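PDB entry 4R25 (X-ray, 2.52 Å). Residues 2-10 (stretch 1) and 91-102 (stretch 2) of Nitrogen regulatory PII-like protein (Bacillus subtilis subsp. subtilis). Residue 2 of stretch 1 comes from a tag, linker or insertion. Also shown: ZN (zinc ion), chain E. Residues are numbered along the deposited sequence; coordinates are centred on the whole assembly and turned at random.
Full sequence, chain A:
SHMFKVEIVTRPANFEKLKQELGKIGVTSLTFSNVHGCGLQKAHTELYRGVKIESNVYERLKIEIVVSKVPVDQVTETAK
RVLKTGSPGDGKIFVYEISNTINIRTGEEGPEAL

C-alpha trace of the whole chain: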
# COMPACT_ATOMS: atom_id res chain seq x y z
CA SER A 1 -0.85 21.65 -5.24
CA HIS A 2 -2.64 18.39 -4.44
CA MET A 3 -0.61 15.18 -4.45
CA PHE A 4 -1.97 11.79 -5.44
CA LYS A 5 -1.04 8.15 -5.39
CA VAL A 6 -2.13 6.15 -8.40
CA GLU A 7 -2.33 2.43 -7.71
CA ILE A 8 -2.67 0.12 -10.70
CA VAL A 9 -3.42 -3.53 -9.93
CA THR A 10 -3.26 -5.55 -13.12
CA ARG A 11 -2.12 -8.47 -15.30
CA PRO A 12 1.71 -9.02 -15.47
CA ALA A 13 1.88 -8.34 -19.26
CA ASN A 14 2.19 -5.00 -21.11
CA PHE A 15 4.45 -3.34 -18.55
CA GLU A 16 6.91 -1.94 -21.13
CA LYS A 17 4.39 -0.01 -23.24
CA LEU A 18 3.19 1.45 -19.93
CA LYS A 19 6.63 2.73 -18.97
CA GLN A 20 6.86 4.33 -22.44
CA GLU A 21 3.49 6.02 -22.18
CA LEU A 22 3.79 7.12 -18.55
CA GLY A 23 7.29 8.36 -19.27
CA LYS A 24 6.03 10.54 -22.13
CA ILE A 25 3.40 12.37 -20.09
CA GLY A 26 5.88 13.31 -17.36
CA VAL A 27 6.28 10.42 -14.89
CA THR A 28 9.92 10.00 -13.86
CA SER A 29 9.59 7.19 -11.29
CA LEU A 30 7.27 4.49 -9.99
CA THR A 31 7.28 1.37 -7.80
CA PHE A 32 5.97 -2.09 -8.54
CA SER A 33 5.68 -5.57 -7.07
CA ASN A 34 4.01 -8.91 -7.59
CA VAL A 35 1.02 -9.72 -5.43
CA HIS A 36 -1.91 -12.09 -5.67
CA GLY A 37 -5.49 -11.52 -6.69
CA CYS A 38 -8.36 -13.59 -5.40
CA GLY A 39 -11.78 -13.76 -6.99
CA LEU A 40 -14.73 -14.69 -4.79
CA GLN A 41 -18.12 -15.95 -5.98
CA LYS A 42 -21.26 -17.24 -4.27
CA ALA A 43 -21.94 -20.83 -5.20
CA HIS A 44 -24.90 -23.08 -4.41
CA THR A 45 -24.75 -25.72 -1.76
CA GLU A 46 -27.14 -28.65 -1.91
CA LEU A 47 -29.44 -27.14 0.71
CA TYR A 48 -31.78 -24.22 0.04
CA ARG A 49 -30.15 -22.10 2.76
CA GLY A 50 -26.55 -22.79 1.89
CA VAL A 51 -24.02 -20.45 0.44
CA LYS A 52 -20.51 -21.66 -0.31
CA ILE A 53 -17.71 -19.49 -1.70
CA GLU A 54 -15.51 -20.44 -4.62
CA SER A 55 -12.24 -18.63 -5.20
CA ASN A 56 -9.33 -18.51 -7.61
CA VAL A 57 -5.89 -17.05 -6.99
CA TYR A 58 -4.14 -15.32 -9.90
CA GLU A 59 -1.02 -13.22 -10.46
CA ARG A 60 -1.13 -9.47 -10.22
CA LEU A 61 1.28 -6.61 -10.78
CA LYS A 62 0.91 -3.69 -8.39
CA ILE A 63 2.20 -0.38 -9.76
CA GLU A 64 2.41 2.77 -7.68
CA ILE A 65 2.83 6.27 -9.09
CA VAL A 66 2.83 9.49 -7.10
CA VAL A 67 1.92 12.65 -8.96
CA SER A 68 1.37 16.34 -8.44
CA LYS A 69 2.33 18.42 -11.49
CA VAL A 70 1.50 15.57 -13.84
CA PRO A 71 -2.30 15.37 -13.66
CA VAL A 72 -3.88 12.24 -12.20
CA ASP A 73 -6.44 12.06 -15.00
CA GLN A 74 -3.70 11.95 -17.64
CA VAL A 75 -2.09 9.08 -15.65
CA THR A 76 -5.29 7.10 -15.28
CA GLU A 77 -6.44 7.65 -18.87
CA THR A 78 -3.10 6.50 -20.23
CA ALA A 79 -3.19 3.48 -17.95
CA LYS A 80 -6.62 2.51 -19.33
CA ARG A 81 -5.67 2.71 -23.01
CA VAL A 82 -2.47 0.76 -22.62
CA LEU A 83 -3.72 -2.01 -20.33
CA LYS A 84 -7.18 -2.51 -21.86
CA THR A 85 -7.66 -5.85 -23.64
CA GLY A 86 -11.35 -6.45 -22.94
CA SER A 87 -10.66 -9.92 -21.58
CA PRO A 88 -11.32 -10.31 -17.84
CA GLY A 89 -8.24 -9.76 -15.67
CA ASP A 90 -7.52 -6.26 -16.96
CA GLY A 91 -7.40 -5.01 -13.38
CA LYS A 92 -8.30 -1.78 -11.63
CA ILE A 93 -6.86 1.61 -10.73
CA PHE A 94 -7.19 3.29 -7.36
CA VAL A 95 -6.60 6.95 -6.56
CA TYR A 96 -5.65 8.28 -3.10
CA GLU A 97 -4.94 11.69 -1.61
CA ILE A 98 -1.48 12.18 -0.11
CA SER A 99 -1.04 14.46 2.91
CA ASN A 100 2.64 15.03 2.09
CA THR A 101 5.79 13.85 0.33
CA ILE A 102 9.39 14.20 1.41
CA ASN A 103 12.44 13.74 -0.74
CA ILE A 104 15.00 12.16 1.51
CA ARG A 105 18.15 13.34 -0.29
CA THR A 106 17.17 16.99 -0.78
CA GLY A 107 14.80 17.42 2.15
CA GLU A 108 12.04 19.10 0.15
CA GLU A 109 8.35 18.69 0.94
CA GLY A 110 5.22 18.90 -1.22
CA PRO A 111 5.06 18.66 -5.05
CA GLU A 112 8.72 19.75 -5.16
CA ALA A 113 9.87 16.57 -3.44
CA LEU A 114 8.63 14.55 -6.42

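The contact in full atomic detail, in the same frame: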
# COMPACT_ATOMS: atom_id res chain seq x y z
N HIS A 2 -2.29 19.71 -4.94
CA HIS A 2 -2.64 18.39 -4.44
C HIS A 2 -1.55 17.40 -4.82
O HIS A 2 -0.75 17.64 -5.72
CB HIS A 2 -3.97 17.92 -5.04
N MET A 3 -1.51 16.27 -4.11
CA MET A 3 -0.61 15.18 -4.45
C MET A 3 -1.41 13.90 -4.41
O MET A 3 -2.23 13.71 -3.52
CB MET A 3 0.55 15.11 -3.46
CG MET A 3 1.14 16.45 -3.12
SD MET A 3 2.57 16.32 -2.03
CE MET A 3 3.81 15.79 -3.21
N PHE A 4 -1.19 13.02 -5.37
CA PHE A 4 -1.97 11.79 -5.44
C PHE A 4 -1.11 10.55 -5.60
O PHE A 4 -0.02 10.60 -6.16
CB PHE A 4 -2.98 11.85 -6.60
CG PHE A 4 -4.03 12.89 -6.42
CD1 PHE A 4 -3.87 14.16 -6.95
CD2 PHE A 4 -5.18 12.62 -5.70
CE1 PHE A 4 -4.84 15.14 -6.78
CE2 PHE A 4 -6.15 13.58 -5.52
CZ PHE A 4 -5.99 14.84 -6.06
N LYS A 5 -1.63 9.44 -5.11
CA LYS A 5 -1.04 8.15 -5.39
C LYS A 5 -1.95 7.39 -6.34
O LYS A 5 -3.12 7.18 -6.05
CB LYS A 5 -0.82 7.36 -4.11
CG LYS A 5 -0.20 5.98 -4.34
CD LYS A 5 -0.55 5.07 -3.19
CE LYS A 5 0.58 4.12 -2.84
NZ LYS A 5 0.29 3.42 -1.56
N VAL A 6 -1.40 6.98 -7.47
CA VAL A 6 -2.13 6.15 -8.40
C VAL A 6 -1.67 4.71 -8.25
O VAL A 6 -0.50 4.39 -8.41
CB VAL A 6 -1.97 6.62 -9.85
CG1 VAL A 6 -2.70 5.69 -10.81
CG2 VAL A 6 -2.50 8.03 -10.00
N GLU A 7 -2.62 3.83 -7.92
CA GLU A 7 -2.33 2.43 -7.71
C GLU A 7 -2.98 1.57 -8.79
O GLU A 7 -4.20 1.44 -8.84
CB GLU A 7 -2.84 2.02 -6.34
CG GLU A 7 -2.33 0.71 -5.82
CD GLU A 7 -2.58 0.58 -4.33
OE1 GLU A 7 -3.50 -0.17 -3.92
OE2 GLU A 7 -1.86 1.24 -3.56
N ILE A 8 -2.16 0.99 -9.66
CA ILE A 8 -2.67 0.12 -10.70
C ILE A 8 -2.45 -1.34 -10.32
O ILE A 8 -1.32 -1.76 -10.08
CB ILE A 8 -1.97 0.39 -12.05
CG1 ILE A 8 -1.97 1.89 -12.36
CG2 ILE A 8 -2.66 -0.38 -13.16
CD1 ILE A 8 -1.10 2.27 -13.55
N VAL A 9 -3.53 -2.11 -10.25
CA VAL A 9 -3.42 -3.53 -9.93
C VAL A 9 -3.89 -4.36 -11.12
O VAL A 9 -5.08 -4.43 -11.41
CB VAL A 9 -4.22 -3.89 -8.67
CG1 VAL A 9 -4.25 -5.39 -8.48
CG2 VAL A 9 -3.63 -3.19 -7.46
N THR A 10 -2.96 -5.01 -11.81
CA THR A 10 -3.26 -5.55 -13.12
C THR A 10 -2.51 -6.83 -13.49
O THR A 10 -1.78 -7.41 -12.68
CB THR A 10 -3.10 -4.45 -14.19
OG1 THR A 10 -3.34 -4.98 -15.50
CG2 THR A 10 -1.71 -3.83 -14.13
N GLY A 91 -7.76 -5.67 -14.62
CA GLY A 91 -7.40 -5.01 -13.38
C GLY A 91 -8.12 -3.71 -13.12
O GLY A 91 -9.05 -3.33 -13.82
N LYS A 92 -7.66 -3.01 -12.08
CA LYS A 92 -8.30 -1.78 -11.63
C LYS A 92 -7.26 -0.71 -11.31
O LYS A 92 -6.06 -0.96 -11.32
CB LYS A 92 -9.18 -2.05 -10.41
CG LYS A 92 -10.14 -3.22 -10.57
CD LYS A 92 -11.35 -3.10 -9.65
CE LYS A 92 -12.21 -4.36 -9.67
NZ LYS A 92 -11.47 -5.54 -9.12
N ILE A 93 -7.74 0.50 -11.03
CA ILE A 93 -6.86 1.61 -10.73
C ILE A 93 -7.47 2.37 -9.58
O ILE A 93 -8.62 2.78 -9.65
CB ILE A 93 -6.75 2.58 -11.91
CG1 ILE A 93 -6.19 1.87 -13.14
CG2 ILE A 93 -5.89 3.79 -11.54
CD1 ILE A 93 -6.20 2.73 -14.37
N PHE A 94 -6.69 2.57 -8.52
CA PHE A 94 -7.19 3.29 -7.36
C PHE A 94 -6.44 4.59 -7.13
O PHE A 94 -5.22 4.65 -7.26
CB PHE A 94 -7.11 2.39 -6.12
CG PHE A 94 -7.68 1.02 -6.33
CD1 PHE A 94 -9.04 0.79 -6.24
CD2 PHE A 94 -6.85 -0.05 -6.63
CE1 PHE A 94 -9.57 -0.48 -6.44
CE2 PHE A 94 -7.37 -1.32 -6.83
CZ PHE A 94 -8.73 -1.53 -6.73
N VAL A 95 -7.18 5.64 -6.81
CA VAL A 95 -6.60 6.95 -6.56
C VAL A 95 -6.76 7.35 -5.09
O VAL A 95 -7.84 7.19 -4.51
CB VAL A 95 -7.19 8.02 -7.51
CG1 VAL A 95 -6.37 9.31 -7.45
CG2 VAL A 95 -7.23 7.48 -8.94
N TYR A 96 -5.68 7.85 -4.49
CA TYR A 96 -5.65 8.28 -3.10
C TYR A 96 -5.05 9.67 -2.95
O TYR A 96 -4.12 10.04 -3.65
CB TYR A 96 -4.77 7.36 -2.26
CG TYR A 96 -5.13 5.91 -2.29
CD1 TYR A 96 -4.55 5.06 -3.22
CD2 TYR A 96 -6.01 5.37 -1.37
CE1 TYR A 96 -4.85 3.72 -3.25
CE2 TYR A 96 -6.33 4.02 -1.38
CZ TYR A 96 -5.74 3.20 -2.33
OH TYR A 96 -6.04 1.85 -2.36
N GLU A 97 -5.56 10.43 -1.99
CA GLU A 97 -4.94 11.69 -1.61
C GLU A 97 -3.69 11.42 -0.79
O GLU A 97 -3.66 10.47 -0.01
CB GLU A 97 -5.91 12.55 -0.79
CG GLU A 97 -6.94 13.30 -1.62
CD GLU A 97 -8.10 13.83 -0.79
OE1 GLU A 97 -8.16 13.58 0.44
OE2 GLU A 97 -8.97 14.50 -1.38
N ILE A 98 -2.66 12.25 -0.96
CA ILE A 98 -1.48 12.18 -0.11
C ILE A 98 -1.33 13.45 0.72
O ILE A 98 -1.30 14.55 0.18
CB ILE A 98 -0.20 12.03 -0.94
CG1 ILE A 98 -0.21 10.71 -1.71
CG2 ILE A 98 1.02 12.08 -0.03
CD1 ILE A 98 1.04 10.50 -2.51
N SER A 99 -1.21 13.30 2.03
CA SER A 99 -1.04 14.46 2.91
C SER A 99 0.28 15.18 2.67
O SER A 99 0.37 16.38 2.84
CB SER A 99 -1.15 14.06 4.38
OG SER A 99 -2.50 13.81 4.74
N ASN A 100 1.31 14.44 2.27
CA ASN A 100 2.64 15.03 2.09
C ASN A 100 3.65 14.06 1.48
O ASN A 100 3.50 12.84 1.57
CB ASN A 100 3.16 15.59 3.42
CG ASN A 100 4.40 16.47 3.25
OD1 ASN A 100 4.81 16.81 2.14
ND2 ASN A 100 4.99 16.86 4.37
N THR A 101 4.68 14.62 0.86
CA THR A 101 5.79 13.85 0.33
C THR A 101 7.10 14.51 0.74
O THR A 101 7.19 15.73 0.85
CB THR A 101 5.76 13.79 -1.20
OG1 THR A 101 4.47 13.32 -1.62
CG2 THR A 101 6.84 12.85 -1.72
N ILE A 102 8.11 13.70 0.98
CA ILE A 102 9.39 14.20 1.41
C ILE A 102 10.47 13.50 0.64
O ILE A 102 10.56 12.27 0.66
CB ILE A 102 9.60 13.96 2.91
CG1 ILE A 102 8.59 14.77 3.71
CG2 ILE A 102 11.02 14.32 3.32
CD1 ILE A 102 8.66 14.53 5.20
ZN ZN E . -0.24 0.93 -1.49
O HOH W 1 0.77 -1.09 -0.26

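On one face of the antiparallel pairing that runs from Phe 4 with Glu 97 to Val 9 with Lys 92, Phe 4, Val 6, Ile 8, Ile 93 and Val 95 form an apolar layer: Val 6 CG1 meets Ile 93 CG2 at 3.8 Å, Phe 4 CD2 meets Val 95 CG1 at 3.9 Å, and Ile 8 CG2 lies 4.2 Å from Ile 93 CG1. Beta-branched residues suit this extended backbone and pack closely without long arms. On the other face Val 9 CG2 sits at the edge of the Phe 94 ring, 4.2 Å from CE2. Next to Phe 4 and Glu 97, Met 3 and Ile 98 each point toward the other stretch, CB to CB 4.0 Å, and the flexible methionine carries CE to 3.0 Å from Thr 101 OG1. The backbone ladder pairs both ways at Lys 5–Tyr 96, Glu 7–Phe 94 (Glu 7 N to Phe 94 O and Phe 94 N to Glu 7 O, both 2.8 Å) and Val 9–Lys 92; Ile 98 N to Met 3 O, 3.0 Å, extends it. The two stretches bury 835 Å², both sides summed. At Gly 91, CA lies 3.1 Å from Val 9 O, where a CB would clash. At the polar edge, Lys 5 turns its end away, placing NZ 2.5 Å from the zinc ion and in a long salt bridge to Glu 7 OE2 (3.7 Å).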